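Local coordinates for integron gene cassette protein HFX_CASS2 (Uncultured bacterium, PDB 3FXH) that is of unknown function, an all-helical product of a mobile integron gene cassette whose crystal assembly holds two copies of the chain, at residues 85-88 against 89-92; 103-107 against 108-112; 31-34 against 35-39. All coordinates share one frame; numbering follows the deposited sequence.

Contact 1: 85-88 against 89-92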
loop_
_atom_site.group_PDB
_atom_site.type_symbol
_atom_site.label_atom_id
_atom_site.label_comp_id
_atom_site.label_asym_id
_atom_site.label_seq_id
_atom_site.Cartn_x
_atom_site.Cartn_y
_atom_site.Cartn_z
ATOM N N LEU A 85 0.262 16.451 -15.946
ATOM C CA LEU A 85 1.314 15.944 -15.068
ATOM C C LEU A 85 1.935 14.659 -15.601
ATOM O O LEU A 85 2.902 14.144 -15.031
ATOM C CB LEU A 85 0.762 15.678 -13.662
ATOM C CG LEU A 85 0.981 16.719 -12.569
ATOM C CD1 LEU A 85 0.231 16.331 -11.299
ATOM C CD2 LEU A 85 2.466 16.872 -12.290
ATOM N N PHE A 86 1.367 14.131 -16.679
ATOM C CA PHE A 86 1.843 12.876 -17.248
ATOM C C PHE A 86 3.266 13.026 -17.777
ATOM O O PHE A 86 3.583 14.001 -18.465
ATOM C CB PHE A 86 0.916 12.395 -18.367
ATOM C CG PHE A 86 1.399 11.153 -19.061
ATOM C CD1 PHE A 86 1.158 9.903 -18.517
ATOM C CD2 PHE A 86 2.094 11.232 -20.258
ATOM C CE1 PHE A 86 1.603 8.757 -19.151
ATOM C CE2 PHE A 86 2.543 10.089 -20.896
ATOM C CZ PHE A 86 2.297 8.852 -20.343
ATOM N N GLU A 87 4.117 12.058 -17.448
ATOM C CA GLU A 87 5.480 12.014 -17.970
ATOM C C GLU A 87 5.795 10.598 -18.429
ATOM O O GLU A 87 5.706 9.654 -17.642
ATOM C CB GLU A 87 6.484 12.487 -16.916
ATOM C CG GLU A 87 6.187 13.890 -16.400
ATOM C CD GLU A 87 7.321 14.492 -15.588
ATOM O OE1 GLU A 87 8.322 13.790 -15.334
ATOM O OE2 GLU A 87 7.206 15.676 -15.202
ATOM N N LYS A 88 6.140 10.451 -19.708
ATOM C CA LYS A 88 6.366 9.131 -20.297
ATOM C C LYS A 88 7.496 8.358 -19.608
ATOM O O LYS A 88 7.417 7.134 -19.460
ATOM C CB LYS A 88 6.618 9.237 -21.803
ATOM C CG LYS A 88 7.713 10.223 -22.176
ATOM C CD LYS A 88 7.727 10.486 -23.675
ATOM C CE LYS A 88 8.823 11.474 -24.042
ATOM N NZ LYS A 88 8.742 12.695 -23.201
ATOM N N ASP A 89 8.541 9.070 -19.190
ATOM C CA ASP A 89 9.623 8.447 -18.433
ATOM C C ASP A 89 9.109 7.765 -17.158
ATOM O O ASP A 89 9.496 6.640 -16.852
ATOM C CB ASP A 89 10.689 9.478 -18.064
ATOM C CG ASP A 89 11.432 10.002 -19.270
ATOM O OD1 ASP A 89 11.205 9.479 -20.381
ATOM O OD2 ASP A 89 12.244 10.936 -19.104
ATOM N N THR A 90 8.260 8.456 -16.403
ATOM C CA THR A 90 7.731 7.892 -15.164
ATOM C C THR A 90 6.811 6.710 -15.449
ATOM O O THR A 90 6.922 5.661 -14.820
ATOM C CB THR A 90 6.978 8.941 -14.310
ATOM O OG1 THR A 90 7.918 9.844 -13.721
ATOM C CG2 THR A 90 6.210 8.259 -13.184
ATOM N N SER A 91 5.905 6.880 -16.404
ATOM C CA SER A 91 4.943 5.833 -16.708
ATOM C C SER A 91 5.624 4.591 -17.284
ATOM O O SER A 91 5.293 3.469 -16.915
ATOM C CB SER A 91 3.861 6.359 -17.656
ATOM O OG SER A 91 3.207 7.482 -17.074
ATOM N N SER A 92 6.566 4.795 -18.195
ATOM C CA SER A 92 7.304 3.683 -18.782
ATOM C C SER A 92 8.155 2.970 -17.732
ATOM O O SER A 92 8.229 1.743 -17.724
ATOM C CB SER A 92 8.186 4.169 -19.934
ATOM O OG SER A 92 7.401 4.678 -21.000
HETATM O O HOH W 1 3.367 10.027 -15.548
HETATM O O HOH W 2 9.768 11.216 -14.947
#
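Lys88 O is gripped twice by Ser92, whose backbone N and hydroxyl reach it from opposite faces of the carbonyl plane. The backbone N lies 2.8 Å from Lys88 O, the i to i+4 bond of the first helical turn, while Ser92 OG gives its proton to Lys88 O at 2.9 Å from above the plane. The hydroxyl can fold back like this because it stands beside its own backbone N, anti to the carbonyl carbon (chi1 -64°). Glu87, at the N-cap of helix 88-102, lends its backbone carbonyl to the neighbouring bond, Ser91 N to Glu87 O at 3.0 Å and nearly straight. Its side chain does not cap the helix directly: water 2 gives a proton to Glu87 OE1 and also bonds to Thr90 OG1. That hydroxyl is held as well by His26 of helix 24-43, which ties the helix start to its neighbour. Water 1 accepts from Glu87 N and lies 3.0 Å from Ser91 OG. Phe86, its ring swung out anti to the backbone N (chi1 176°), brings CE1 to 2.9 Å from Ser91 OG, obliquely to the ring. The first turn thus relies on serine and threonine hydroxyls and on water to occupy polar atoms at a surface helix start, with carboxylates at Glu87 and Asp89 probably favourable to the helix dipole.

Contact 2: 103-107 against 108-112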
loop_
_atom_site.group_PDB
_atom_site.type_symbol
_atom_site.label_atom_id
_atom_site.label_comp_id
_atom_site.label_asym_id
_atom_site.label_seq_id
_atom_site.Cartn_x
_atom_site.Cartn_y
_atom_site.Cartn_z
ATOM N N ASN A 103 7.758 -10.785 -12.669
ATOM C CA ASN A 103 8.527 -11.907 -13.219
ATOM C C ASN A 103 9.220 -12.747 -12.143
ATOM O O ASN A 103 9.661 -13.852 -12.417
ATOM C CB ASN A 103 9.574 -11.396 -14.222
ATOM C CG ASN A 103 10.466 -12.509 -14.769
ATOM O OD1 ASN A 103 10.043 -13.306 -15.604
ATOM N ND2 ASN A 103 11.718 -12.547 -14.313
ATOM N N THR A 104 9.324 -12.229 -10.922
ATOM C CA THR A 104 10.096 -12.926 -9.889
ATOM C C THR A 104 9.330 -13.203 -8.597
ATOM O O THR A 104 9.764 -14.024 -7.791
ATOM C CB THR A 104 11.396 -12.175 -9.529
ATOM O OG1 THR A 104 11.069 -10.930 -8.900
ATOM C CG2 THR A 104 12.235 -11.920 -10.772
ATOM N N VAL A 105 8.210 -12.519 -8.381
ATOM C CA VAL A 105 7.397 -12.810 -7.204
ATOM C C VAL A 105 6.054 -13.415 -7.572
ATOM O O VAL A 105 5.622 -13.328 -8.716
ATOM C CB VAL A 105 7.193 -11.565 -6.310
ATOM C CG1 VAL A 105 8.558 -11.006 -5.889
ATOM C CG2 VAL A 105 6.348 -10.497 -7.042
ATOM N N VAL A 106 5.408 -14.041 -6.595
ATOM C CA VAL A 106 4.044 -14.536 -6.753
ATOM C C VAL A 106 3.201 -14.191 -5.534
ATOM O O VAL A 106 3.718 -13.739 -4.508
ATOM C CB VAL A 106 3.999 -16.057 -6.937
ATOM C CG1 VAL A 106 4.710 -16.452 -8.218
ATOM C CG2 VAL A 106 4.586 -16.755 -5.711
HETATM N N MSE A 107 1.893 -14.393 -5.664
HETATM C CA MSE A 107 0.948 -14.084 -4.602
HETATM C C MSE A 107 1.449 -14.545 -3.240
HETATM O O MSE A 107 1.405 -13.803 -2.260
HETATM C CB MSE A 107 -0.397 -14.755 -4.892
HETATM C CG MSE A 107 -1.015 -14.338 -6.188
HETATM SE SE MSE A 107 -1.800 -12.572 -6.033
HETATM C CE MSE A 107 -3.413 -13.085 -5.064
ATOM N N GLU A 108 1.918 -15.788 -3.188
ATOM C CA GLU A 108 2.240 -16.419 -1.916
ATOM C C GLU A 108 3.452 -15.799 -1.242
ATOM O O GLU A 108 3.669 -15.999 -0.051
ATOM C CB GLU A 108 2.455 -17.925 -2.110
ATOM C CG GLU A 108 1.174 -18.713 -2.325
ATOM C CD GLU A 108 0.659 -18.635 -3.747
ATOM O OE1 GLU A 108 1.364 -18.073 -4.616
ATOM O OE2 GLU A 108 -0.455 -19.149 -3.995
ATOM N N ASP A 109 4.248 -15.060 -2.013
ATOM C CA ASP A 109 5.445 -14.418 -1.481
ATOM C C ASP A 109 5.040 -13.298 -0.536
ATOM O O ASP A 109 5.839 -12.840 0.272
ATOM C CB ASP A 109 6.310 -13.848 -2.614
ATOM C CG ASP A 109 7.121 -14.908 -3.341
ATOM O OD1 ASP A 109 7.426 -15.961 -2.751
ATOM O OD2 ASP A 109 7.471 -14.674 -4.512
ATOM N N PHE A 110 3.791 -12.850 -0.653
ATOM C CA PHE A 110 3.263 -11.827 0.228
ATOM C C PHE A 110 2.062 -12.326 1.037
ATOM O O PHE A 110 1.287 -11.542 1.617
ATOM C CB PHE A 110 2.947 -10.571 -0.579
ATOM C CG PHE A 110 4.138 -10.041 -1.333
ATOM C CD1 PHE A 110 5.065 -9.230 -0.700
ATOM C CD2 PHE A 110 4.349 -10.382 -2.663
ATOM C CE1 PHE A 110 6.171 -8.743 -1.390
ATOM C CE2 PHE A 110 5.450 -9.902 -3.355
ATOM C CZ PHE A 110 6.367 -9.088 -2.715
ATOM N N GLY A 111 1.934 -13.652 1.103
ATOM C CA GLY A 111 0.894 -14.272 1.899
ATOM C C GLY A 111 -0.508 -14.053 1.367
ATOM O O GLY A 111 -1.472 -14.071 2.130
ATOM N N LEU A 112 -0.626 -13.868 0.057
ATOM C CA LEU A 112 -1.928 -13.653 -0.576
ATOM C C LEU A 112 -2.375 -14.887 -1.345
ATOM O O LEU A 112 -1.582 -15.795 -1.610
ATOM C CB LEU A 112 -1.857 -12.486 -1.561
ATOM C CG LEU A 112 -1.472 -11.102 -1.046
ATOM C CD1 LEU A 112 -1.072 -10.198 -2.213
ATOM C CD2 LEU A 112 -2.626 -10.476 -0.268
HETATM O O HOH W 3 8.848 -16.305 -6.130
#
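Asp109 reaches back along the chain to the backbone of Val106, and the two residues bind each other in both directions. Val106 N donates to Asp109 OD2 at 3.0 Å, meeting the oxygen from 46° above the carboxylate plane, and Asp109 N returns a bond to Val106 O at 2.9 Å. With CG beside its own backbone N (chi1 -78°), the carboxylate is directed at the chain before the turn. The same OD2 receives a proton from water 3 at 2.7 Å, and this water also donates to Thr104 O, so the bridge extends two residues further back. Met107 O likewise takes two donors, Phe110 N and Leu112 N, which arrive from opposite faces of its plane; the second closes the turn at 3.1 Å. Gly111, at positive phi, bonds through its N to Glu108 O and completes the Schellman pattern. Apolar contacts lie alongside: the Phe110 ring lays its CE2 corner against Val105, whose CG2 sits at the ring edge, in plane, 3.8 Å from CE2. The selenomethionine at Met107, bent at both chi2 and chi3, crosses Leu112 at about a right angle, CE to CB, and both Met107 and Phe110 rest on Leu119 of helix 116-131. Glu108 sends OE2 to a salt bridge with Lys113 and OE1 to one with Arg50, while OE1 passes Val106 CG2. A glutamine here would probably take this negative charge from Lys113 and Arg50 and weaken both ties. Gly111 O accepts from Arg40 of the second subunit. The whole is a short 3-10 turn with half a capping box at its start, Val106 N to Asp109 OD2, and a Schellman motif at its end, set in the loop that joins helices 88-102 and 116-131.

Contact 3: 31-34 against 35-39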
loop_
_atom_site.group_PDB
_atom_site.type_symbol
_atom_site.label_atom_id
_atom_site.label_comp_id
_atom_site.label_asym_id
_atom_site.label_seq_id
_atom_site.Cartn_x
_atom_site.Cartn_y
_atom_site.Cartn_z
ATOM N N VAL A 31 3.611 6.420 -7.837
ATOM C CA VAL A 31 3.449 5.093 -7.231
ATOM C C VAL A 31 2.537 5.170 -6.013
ATOM O O VAL A 31 1.723 4.281 -5.783
ATOM C CB VAL A 31 4.825 4.427 -6.864
ATOM C CG1 VAL A 31 4.607 3.171 -6.022
ATOM C CG2 VAL A 31 5.601 4.074 -8.121
ATOM N N HIS A 32 2.649 6.242 -5.237
ATOM C CA HIS A 32 1.713 6.454 -4.129
ATOM C C HIS A 32 0.295 6.571 -4.689
ATOM O O HIS A 32 -0.662 6.067 -4.104
ATOM C CB HIS A 32 2.077 7.714 -3.318
ATOM C CG HIS A 32 3.192 7.503 -2.337
ATOM N ND1 HIS A 32 3.171 8.020 -1.061
ATOM C CD2 HIS A 32 4.363 6.830 -2.450
ATOM C CE1 HIS A 32 4.286 7.686 -0.434
ATOM N NE2 HIS A 32 5.024 6.962 -1.253
ATOM N N GLU A 33 0.173 7.221 -5.838
ATOM C CA GLU A 33 -1.109 7.344 -6.513
ATOM C C GLU A 33 -1.669 5.997 -6.972
ATOM O O GLU A 33 -2.873 5.742 -6.877
ATOM C CB GLU A 33 -0.993 8.294 -7.707
ATOM C CG GLU A 33 -2.117 8.151 -8.694
ATOM C CD GLU A 33 -2.225 9.349 -9.610
ATOM O OE1 GLU A 33 -1.829 9.248 -10.785
ATOM O OE2 GLU A 33 -2.702 10.400 -9.142
ATOM N N ILE A 34 -0.808 5.140 -7.505
ATOM C CA ILE A 34 -1.273 3.816 -7.885
ATOM C C ILE A 34 -1.835 3.082 -6.679
ATOM O O ILE A 34 -2.913 2.504 -6.747
ATOM C CB ILE A 34 -0.157 2.969 -8.506
ATOM C CG1 ILE A 34 0.234 3.541 -9.870
ATOM C CG2 ILE A 34 -0.617 1.520 -8.657
ATOM C CD1 ILE A 34 1.586 3.024 -10.386
ATOM N N ILE A 35 -1.086 3.078 -5.584
ATOM C CA ILE A 35 -1.549 2.393 -4.380
ATOM C C ILE A 35 -2.911 2.930 -3.944
ATOM O O ILE A 35 -3.837 2.159 -3.692
ATOM C CB ILE A 35 -0.517 2.464 -3.227
ATOM C CG1 ILE A 35 0.765 1.723 -3.635
ATOM C CG2 ILE A 35 -1.130 1.885 -1.930
ATOM C CD1 ILE A 35 1.886 1.749 -2.575
ATOM N N ARG A 36 -3.043 4.247 -3.893
ATOM C CA ARG A 36 -4.326 4.876 -3.538
ATOM C C ARG A 36 -5.481 4.410 -4.434
ATOM O O ARG A 36 -6.532 4.030 -3.943
ATOM C CB ARG A 36 -4.213 6.407 -3.594
ATOM C CG ARG A 36 -5.529 7.142 -3.310
ATOM C CD ARG A 36 -5.452 8.610 -3.706
ATOM N NE ARG A 36 -5.541 8.786 -5.156
ATOM C CZ ARG A 36 -4.663 9.473 -5.880
ATOM N NH1 ARG A 36 -3.622 10.037 -5.292
ATOM N NH2 ARG A 36 -4.828 9.599 -7.187
ATOM N N GLU A 37 -5.293 4.438 -5.749
ATOM C CA GLU A 37 -6.379 4.090 -6.664
ATOM C C GLU A 37 -6.709 2.594 -6.663
ATOM O O GLU A 37 -7.853 2.203 -6.836
ATOM C CB GLU A 37 -6.066 4.582 -8.070
ATOM C CG GLU A 37 -6.053 6.103 -8.120
ATOM C CD GLU A 37 -7.409 6.695 -7.741
ATOM O OE1 GLU A 37 -8.445 6.259 -8.308
ATOM O OE2 GLU A 37 -7.438 7.590 -6.868
ATOM N N ILE A 38 -5.703 1.760 -6.441
ATOM C CA ILE A 38 -5.967 0.337 -6.325
ATOM C C ILE A 38 -6.750 0.101 -5.047
ATOM O O ILE A 38 -7.711 -0.674 -5.047
ATOM C CB ILE A 38 -4.679 -0.506 -6.348
ATOM C CG1 ILE A 38 -4.035 -0.448 -7.733
ATOM C CG2 ILE A 38 -4.988 -1.965 -6.014
ATOM C CD1 ILE A 38 -2.714 -1.266 -7.808
ATOM N N CYS A 39 -6.373 0.782 -3.960
ATOM C CA CYS A 39 -7.178 0.664 -2.741
ATOM C C CYS A 39 -8.634 1.021 -3.021
ATOM O O CYS A 39 -9.536 0.320 -2.575
ATOM C CB CYS A 39 -6.623 1.521 -1.605
ATOM S SG CYS A 39 -5.121 0.834 -0.866
HETATM O O HOH W 4 -2.146 11.950 -6.928
#
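Ile34 and Ile38 lie side by side on the buried face of helix 24-43, CG2 of the first touching CD1 of the second at 3.6 Å, whereas the adjoining polar flank is held by charge and water. There Arg36 NH2 donates to Glu33 OE2 at 3.0 Å; the carboxylate and guanidinium planes stand 78° apart, and OE2 is met on its anti side, out of its plane. Arg36 NE runs almost straight to the anti lone pair of Glu37 OE2 at 2.8 Å, in the guanidinium plane. A bend at chi3 (76°) curls the arginine back over its own helix, with one face of the guanidinium over Glu33 O. The more open residues are Arg36 and His32, only partly covered, and water 4 spans Glu33 OE2 and Arg36 NH1 at the guanidinium edge. Both glutamates also accept from loop backbone, Glu33 from Tyr77 and Tyr78 and Glu37 from Lys75, so these buried carboxylates are well supplied with donors. On the apolar side, Ile34 meets Ile63, Ile94 and Cys124, and Ile38 meets Phe62 and Leu66. Helix 24-43 is therefore packed against helices 62-69, 88-102 and 116-131, while Ile35 and His32 touch Leu125 of the second subunit.

The three contacts are separate local arrangements in one helical chain. Contact 3 is the most central, its centre about 7 Å from the centre of the chain, while contacts 1 and 2 lie on opposite sides of that centre, their own centres about 27 Å apart. Helix 88-102 connects them: contact 1 builds its start and contact 2 follows its end. Contact 3 comes within about 6 Å of contact 1 and about 10 Å of contact 2 at the nearest atoms, without touching either. Helix 24-43 nevertheless reaches contact 1 through His26. Contacts 2 and 3 both meet the second subunit. With the function unassigned, none of the three can be tied to an active site.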